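Local structure of P450 epoxidase (Sorangium cellulosum, 1Q5D) at residues 50-55 with 59-64; 69-74 with 185-190. The protein belongs to the cytochrome P450 family, with a predominantly alpha-helical fold built around a bound haem and an adjoining ligand pocket. All coordinates share one frame; numbering follows the deposited sequence.

Contact 1: residues 50-55 with 59-64; sequences WVLTRY and SAVFRD
Tyr55 and Ser59 meet across the first turn of helix 55-62, for which Arg54 is the N-cap. The backbone bond from Ser59 N to Tyr55 O is 2.7 Å. With CG of Tyr55 anti to the backbone N (chi1 -175°), the side chain leaves CB along the flank of Ser59. Tyr55 CE2 approaches Ser59 CB obliquely at 3.7 Å, with CD2 of the same ring slightly farther off. Tyr55 OH, at the tip, accepts a hydrogen bond from a water 2.7 Å away. That water also lies 2.6 Å from Ser59 OG, and so bridges the two hydroxyls; Tyr55 OH has a further hydrogen-bond partner in Ala354 O.

Farther along, the strand and helix touch through Leu52 CD1 and Val61 CG2, 3.6 Å apart, the two side chains crossing obliquely. Val326 and Leu328 of strand 325-329 pack against Leu52 and Val61, respectively. The turn joins the mixed sheet to what is probably helix B of P450s, near whose end Phe62 touches the haem. The contact thus divides into a polar end, where water and a carbonyl hold the tyrosine tip, and an apolar end where, between these two segments, helix meets strand through one methyl-methyl contact.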
loop_
_atom_site.group_PDB
_atom_site.type_symbol
_atom_site.label_atom_id
_atom_site.label_comp_id
_atom_site.label_asym_id
_atom_site.label_seq_id
_atom_site.Cartn_x
_atom_site.Cartn_y
_atom_site.Cartn_z
ATOM N N TRP A 50 -2.212 -10.684 18.573
ATOM C CA TRP A 50 -3.644 -10.461 18.697
ATOM C C TRP A 50 -4.197 -9.857 17.409
ATOM O O TRP A 50 -3.461 -9.189 16.685
ATOM C CB TRP A 50 -3.893 -9.511 19.855
ATOM C CG TRP A 50 -3.506 -10.091 21.176
ATOM C CD1 TRP A 50 -2.350 -9.857 21.880
ATOM C CD2 TRP A 50 -4.275 -11.007 21.956
ATOM N NE1 TRP A 50 -2.367 -10.567 23.057
ATOM C CE2 TRP A 50 -3.535 -11.287 23.123
ATOM C CE3 TRP A 50 -5.532 -11.608 21.797
ATOM C CZ2 TRP A 50 -4.009 -12.138 24.126
ATOM C CZ3 TRP A 50 -5.992 -12.475 22.792
ATOM C CH2 TRP A 50 -5.231 -12.720 23.939
ATOM N N VAL A 51 -5.492 -10.064 17.153
ATOM C CA VAL A 51 -6.156 -9.583 15.935
ATOM C C VAL A 51 -7.445 -8.863 16.322
ATOM O O VAL A 51 -8.320 -9.449 16.982
ATOM C CB VAL A 51 -6.500 -10.740 14.980
ATOM C CG1 VAL A 51 -7.307 -10.254 13.778
ATOM C CG2 VAL A 51 -5.223 -11.444 14.492
ATOM N N LEU A 52 -7.568 -7.600 15.922
ATOM C CA LEU A 52 -8.790 -6.835 16.180
ATOM C C LEU A 52 -9.678 -6.805 14.943
ATOM O O LEU A 52 -9.225 -6.434 13.844
ATOM C CB LEU A 52 -8.445 -5.419 16.648
ATOM C CG LEU A 52 -7.811 -5.345 18.037
ATOM C CD1 LEU A 52 -7.109 -4.017 18.247
ATOM C CD2 LEU A 52 -8.877 -5.569 19.108
ATOM N N THR A 53 -10.950 -7.169 15.127
ATOM C CA THR A 53 -11.870 -7.379 14.017
ATOM C C THR A 53 -12.892 -6.272 13.747
ATOM O O THR A 53 -13.529 -6.296 12.711
ATOM C CB THR A 53 -12.669 -8.665 14.234
ATOM O OG1 THR A 53 -13.339 -8.590 15.507
ATOM C CG2 THR A 53 -11.741 -9.881 14.360
ATOM N N ARG A 54 -13.088 -5.344 14.679
ATOM C CA ARG A 54 -14.190 -4.392 14.533
ATOM C C ARG A 54 -13.736 -2.941 14.318
ATOM O O ARG A 54 -12.728 -2.505 14.863
ATOM C CB ARG A 54 -15.142 -4.499 15.729
ATOM C CG ARG A 54 -15.837 -5.861 15.803
ATOM C CD ARG A 54 -16.524 -6.166 17.144
ATOM N NE ARG A 54 -17.008 -7.545 17.173
ATOM C CZ ARG A 54 -17.608 -8.107 18.216
ATOM N NH1 ARG A 54 -17.795 -7.408 19.335
ATOM N NH2 ARG A 54 -18.010 -9.371 18.140
ATOM N N TYR A 55 -14.483 -2.207 13.503
ATOM C CA TYR A 55 -14.094 -0.835 13.169
ATOM C C TYR A 55 -13.663 0.013 14.368
ATOM O O TYR A 55 -12.565 0.568 14.387
ATOM C CB TYR A 55 -15.202 -0.113 12.398
ATOM C CG TYR A 55 -14.765 1.254 11.934
ATOM C CD1 TYR A 55 -14.292 1.446 10.635
ATOM C CD2 TYR A 55 -14.805 2.360 12.797
ATOM C CE1 TYR A 55 -13.887 2.703 10.198
ATOM C CE2 TYR A 55 -14.394 3.626 12.367
ATOM C CZ TYR A 55 -13.945 3.789 11.066
ATOM O OH TYR A 55 -13.526 5.032 10.624
ATOM N N SER A 59 -10.037 1.460 14.714
ATOM C CA SER A 59 -9.850 2.894 14.603
ATOM C C SER A 59 -9.244 3.476 15.874
ATOM O O SER A 59 -8.362 4.324 15.812
ATOM C CB SER A 59 -11.172 3.583 14.274
ATOM O OG SER A 59 -11.034 4.981 14.421
ATOM N N ALA A 60 -9.703 3.007 17.029
ATOM C CA ALA A 60 -9.207 3.521 18.307
ATOM C C ALA A 60 -7.713 3.291 18.474
ATOM O O ALA A 60 -6.979 4.188 18.884
ATOM C CB ALA A 60 -9.978 2.906 19.466
ATOM N N VAL A 61 -7.260 2.087 18.129
ATOM C CA VAL A 61 -5.853 1.726 18.267
ATOM C C VAL A 61 -4.928 2.624 17.431
ATOM O O VAL A 61 -3.823 2.956 17.858
ATOM C CB VAL A 61 -5.618 0.238 17.927
ATOM C CG1 VAL A 61 -4.141 -0.053 17.728
ATOM C CG2 VAL A 61 -6.186 -0.640 19.033
ATOM N N PHE A 62 -5.372 3.012 16.244
ATOM C CA PHE A 62 -4.584 3.923 15.415
ATOM C C PHE A 62 -4.156 5.141 16.238
ATOM O O PHE A 62 -3.040 5.644 16.096
ATOM C CB PHE A 62 -5.393 4.378 14.190
ATOM C CG PHE A 62 -5.241 3.490 12.978
ATOM C CD1 PHE A 62 -4.051 3.452 12.265
ATOM C CD2 PHE A 62 -6.300 2.715 12.536
ATOM C CE1 PHE A 62 -3.922 2.649 11.142
ATOM C CE2 PHE A 62 -6.178 1.902 11.426
ATOM C CZ PHE A 62 -4.991 1.873 10.723
ATOM N N ARG A 63 -5.048 5.596 17.113
ATOM C CA ARG A 63 -4.824 6.802 17.898
ATOM C C ARG A 63 -4.548 6.541 19.382
ATOM O O ARG A 63 -4.704 7.438 20.215
ATOM C CB ARG A 63 -6.027 7.733 17.751
ATOM C CG ARG A 63 -6.093 8.406 16.396
ATOM C CD ARG A 63 -4.852 9.218 16.055
ATOM N NE ARG A 63 -5.081 10.651 16.229
ATOM C CZ ARG A 63 -5.881 11.379 15.459
ATOM N NH1 ARG A 63 -6.536 10.814 14.448
ATOM N NH2 ARG A 63 -6.031 12.677 15.699
ATOM N N ASP A 64 -4.136 5.321 19.712
ATOM C CA ASP A 64 -3.883 4.949 21.102
ATOM C C ASP A 64 -2.380 4.862 21.359
ATOM O O ASP A 64 -1.726 3.920 20.918
ATOM C CB ASP A 64 -4.548 3.610 21.405
ATOM C CG ASP A 64 -4.584 3.291 22.890
ATOM O OD1 ASP A 64 -5.579 2.676 23.328
ATOM O OD2 ASP A 64 -3.667 3.598 23.689
HETATM O O HOH W 1 -11.959 6.365 12.418
#

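Contact 2: residues 69-74 with 185-190; sequences VSREEW and VGLVPR. With EPB (7,11-dihydroxy-8,8,10,12,16-pentamethyl-3-[1-methyl-2-(2-methyl-thiazol-4-yl)vinyl]-4,17-dioxabicyclo[14.1.0]heptadecane-5,9-dione), chain C.
Arg71 NH1 donates to Val69 O at 2.6 Å, with the oxygen lying 3° out of the guanidinium plane and the donor tilted 21° from the plane of the carbonyl. This bond within residues 69-74 probably steadies the guanidinium while the aliphatic part of the chain faces residues 185-190. A bend at chi2 (65°) turns the arginine back toward Val69, and Arg71 CG is left 4.0 Å from Leu187 CD2, the two side chains crossing at about a right angle. At the tip, Arg71 NH2 comes 3.5 Å from C91 of the bound EPB, which lies at the edge of the guanidinium and near its plane.

Leu187 CD2 also sits over one face of the Trp74 indole, offset toward the rim, in a CH-pi contact 3.9 Å from the centroid of the six-membered ring; Trp74 CZ3 is its nearest ring atom. The edge of the same ring meets the backbone: Gly186 O lies near the ring plane, 3.1 Å from both Trp74 CZ3 and Trp74 CH2. Tyr80 of helix 77-82 touches Arg71, Trp74 and Leu187 alike. Next to the leucine, Val188 CG1 packs 3.8 Å from EPB O12.

Ser70 forms an ST turn, its OG accepting from Glu72 N. The two segments fit the regions known in P450s as the B-B' connection and the F-G loop, which meet over the distal pocket; here Arg71 and Val188 both line the EPB site.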
loop_
_atom_site.group_PDB
_atom_site.type_symbol
_atom_site.label_atom_id
_atom_site.label_comp_id
_atom_site.label_asym_id
_atom_site.label_seq_id
_atom_site.Cartn_x
_atom_site.Cartn_y
_atom_site.Cartn_z
ATOM N N VAL A 69 4.382 1.751 16.951
ATOM C CA VAL A 69 4.674 1.310 15.587
ATOM C C VAL A 69 6.049 0.640 15.485
ATOM O O VAL A 69 6.207 -0.354 14.782
ATOM C CB VAL A 69 4.616 2.499 14.600
ATOM C CG1 VAL A 69 5.165 2.105 13.251
ATOM C CG2 VAL A 69 3.189 3.020 14.468
ATOM N N SER A 70 7.045 1.183 16.185
ATOM C CA SER A 70 8.407 0.640 16.112
ATOM C C SER A 70 8.475 -0.846 16.450
ATOM O O SER A 70 8.012 -1.282 17.511
ATOM C CB SER A 70 9.377 1.405 17.019
ATOM O OG SER A 70 10.420 0.533 17.441
ATOM N N ARG A 71 9.069 -1.614 15.542
ATOM C CA ARG A 71 9.160 -3.050 15.700
ATOM C C ARG A 71 10.088 -3.396 16.861
ATOM O O ARG A 71 10.098 -4.535 17.332
ATOM C CB ARG A 71 9.629 -3.712 14.398
ATOM C CG ARG A 71 8.526 -3.880 13.354
ATOM C CD ARG A 71 7.960 -2.571 12.817
ATOM N NE ARG A 71 7.052 -2.765 11.683
ATOM C CZ ARG A 71 5.859 -2.202 11.574
ATOM N NH1 ARG A 71 5.400 -1.412 12.534
ATOM N NH2 ARG A 71 5.111 -2.436 10.503
ATOM N N GLU A 72 10.844 -2.407 17.331
ATOM C CA GLU A 72 11.769 -2.607 18.444
ATOM C C GLU A 72 11.034 -2.742 19.788
ATOM O O GLU A 72 11.632 -3.110 20.800
ATOM C CB GLU A 72 12.834 -1.496 18.477
ATOM C CG GLU A 72 13.756 -1.503 17.254
ATOM C CD GLU A 72 14.868 -0.464 17.308
ATOM O OE1 GLU A 72 14.623 0.667 17.781
ATOM O OE2 GLU A 72 15.998 -0.777 16.865
ATOM N N GLU A 73 9.733 -2.463 19.785
ATOM C CA GLU A 73 8.894 -2.693 20.959
ATOM C C GLU A 73 8.371 -4.126 20.997
ATOM O O GLU A 73 7.802 -4.565 21.996
ATOM C CB GLU A 73 7.725 -1.711 20.988
ATOM C CG GLU A 73 8.147 -0.257 21.097
ATOM C CD GLU A 73 8.277 0.209 22.536
ATOM O OE1 GLU A 73 8.379 1.433 22.750
ATOM O OE2 GLU A 73 8.278 -0.645 23.455
ATOM N N TRP A 74 8.570 -4.854 19.905
ATOM C CA TRP A 74 8.131 -6.247 19.807
ATOM C C TRP A 74 8.935 -7.184 20.707
ATOM O O TRP A 74 10.121 -6.974 20.957
ATOM C CB TRP A 74 8.254 -6.710 18.361
ATOM C CG TRP A 74 7.481 -7.919 18.001
ATOM C CD1 TRP A 74 6.372 -8.421 18.629
ATOM C CD2 TRP A 74 7.745 -8.788 16.900
ATOM N NE1 TRP A 74 5.933 -9.551 17.980
ATOM C CE2 TRP A 74 6.760 -9.798 16.912
ATOM C CE3 TRP A 74 8.722 -8.816 15.890
ATOM C CZ2 TRP A 74 6.722 -10.819 15.963
ATOM C CZ3 TRP A 74 8.684 -9.834 14.954
ATOM C CH2 TRP A 74 7.692 -10.825 15.002
ATOM N N VAL A 185 10.007 -10.615 6.644
ATOM C CA VAL A 185 10.752 -11.807 7.074
ATOM C C VAL A 185 11.044 -11.688 8.552
ATOM O O VAL A 185 11.705 -10.746 8.998
ATOM C CB VAL A 185 12.086 -11.997 6.296
ATOM C CG1 VAL A 185 12.908 -13.177 6.884
ATOM C CG2 VAL A 185 11.825 -12.237 4.817
ATOM N N GLY A 186 10.508 -12.629 9.320
ATOM C CA GLY A 186 10.694 -12.619 10.754
ATOM C C GLY A 186 9.620 -11.829 11.479
ATOM O O GLY A 186 9.600 -11.803 12.708
ATOM N N LEU A 187 8.736 -11.178 10.721
ATOM C CA LEU A 187 7.686 -10.338 11.294
ATOM C C LEU A 187 6.332 -10.970 11.037
ATOM O O LEU A 187 5.554 -11.151 11.959
ATOM C CB LEU A 187 7.712 -8.931 10.687
ATOM C CG LEU A 187 6.784 -7.855 11.284
ATOM C CD1 LEU A 187 5.330 -8.201 11.078
ATOM C CD2 LEU A 187 7.050 -7.601 12.751
ATOM N N VAL A 188 6.054 -11.287 9.774
ATOM C CA VAL A 188 4.802 -11.937 9.391
ATOM C C VAL A 188 5.064 -13.354 8.855
ATOM O O VAL A 188 6.101 -13.607 8.241
ATOM C CB VAL A 188 3.992 -11.086 8.363
ATOM C CG1 VAL A 188 3.703 -9.708 8.917
ATOM C CG2 VAL A 188 4.726 -10.974 7.050
ATOM N N PRO A 189 4.105 -14.252 9.105
ATOM C CA PRO A 189 4.213 -15.720 8.942
ATOM C C PRO A 189 4.810 -16.413 7.698
ATOM O O PRO A 189 5.525 -17.420 7.872
ATOM C CB PRO A 189 2.747 -16.184 9.099
ATOM C CG PRO A 189 2.142 -15.209 9.960
ATOM C CD PRO A 189 2.795 -13.873 9.660
ATOM N N ARG A 190 4.491 -15.959 6.495
ATOM C CA ARG A 190 4.807 -16.722 5.281
ATOM C C ARG A 190 5.172 -15.785 4.133
ATOM O O ARG A 190 4.335 -15.481 3.285
ATOM C CB ARG A 190 3.618 -17.563 4.832
ATOM C CG ARG A 190 3.149 -18.671 5.830
ATOM C CD ARG A 190 2.114 -19.615 5.262
ATOM N NE ARG A 190 1.376 -20.336 6.312
ATOM C CZ ARG A 190 0.326 -21.120 6.086
ATOM N NH1 ARG A 190 -0.096 -21.330 4.852
ATOM N NH2 ARG A 190 -0.296 -21.717 7.099
HETATM O O16 EPB C . 4.084 -3.410 1.628
HETATM C C51 EPB C . -0.223 -1.702 2.945
HETATM O O41 EPB C . 1.017 0.656 2.607
HETATM C C5 EPB C . 0.714 -0.586 3.230
HETATM C C4 EPB C . 2.147 -0.225 2.558
HETATM C C16 EPB C . 4.150 -3.367 2.800
HETATM O O1 EPB C . 4.332 -2.226 3.566
HETATM C C2 EPB C . 4.527 -0.824 2.945
HETATM C C3 EPB C . 3.294 0.068 3.370
HETATM C C20 EPB C . 5.885 -0.360 3.612
HETATM C C21 EPB C . 7.069 -1.136 3.055
HETATM C C22 EPB C . 5.959 0.625 4.553
HETATM C C23 EPB C . 7.075 1.180 5.320
HETATM N N26 EPB C . 8.103 0.340 5.710
HETATM C C25 EPB C . 9.039 1.011 6.430
HETATM C C27 EPB C . 10.231 0.282 6.914
HETATM C C24 EPB C . 7.204 2.442 5.763
HETATM S S1 EPB C . 8.653 2.622 6.657
HETATM C C15 EPB C . 4.034 -4.664 3.642
HETATM C C14 EPB C . 5.076 -4.805 4.840
HETATM O O14 EPB C . 6.328 -4.594 4.208
HETATM C C13 EPB C . 4.973 -6.159 5.738
HETATM C C29 EPB C . 5.280 -7.388 4.812
HETATM C C30 EPB C . 6.075 -6.165 6.794
HETATM C C12 EPB C . 3.482 -6.365 6.365
HETATM O O12 EPB C . 2.789 -7.393 6.078
HETATM C C11 EPB C . 2.764 -5.355 7.344
HETATM C C28 EPB C . 2.258 -6.236 8.512
HETATM C C10 EPB C . 1.971 -4.400 6.504
HETATM O O10 EPB C . 0.796 -5.073 5.952
HETATM C C9 EPB C . 1.569 -3.257 7.415
HETATM C C91 EPB C . 2.765 -2.559 7.863
HETATM C C8 EPB C . 0.830 -2.144 6.758
HETATM C C7 EPB C . 0.670 -2.247 5.186
HETATM C C6 EPB C . 1.342 -0.834 4.763
#

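Following the chain from the N terminus, contact 1 closes first, folding strand 49-52 back on helix 55-62 with three residues between its segments. The chain then runs through strand 67-68, an outermost strand of the same mixed sheet, into contact 2. Contact 2 closes a far longer loop of 110 residues, mostly helical, and brings the connection between helices 169-182 and 195-218 onto the start of the run toward helix 77-82. The contacts lie in series, neither nested nor crossing, with centres about 17 Å apart. Strand 325-329 relates them: besides packing on contact 1, it touches contact 2, where Met325 meets Trp74 and Leu187 and Phe327 meets Val188.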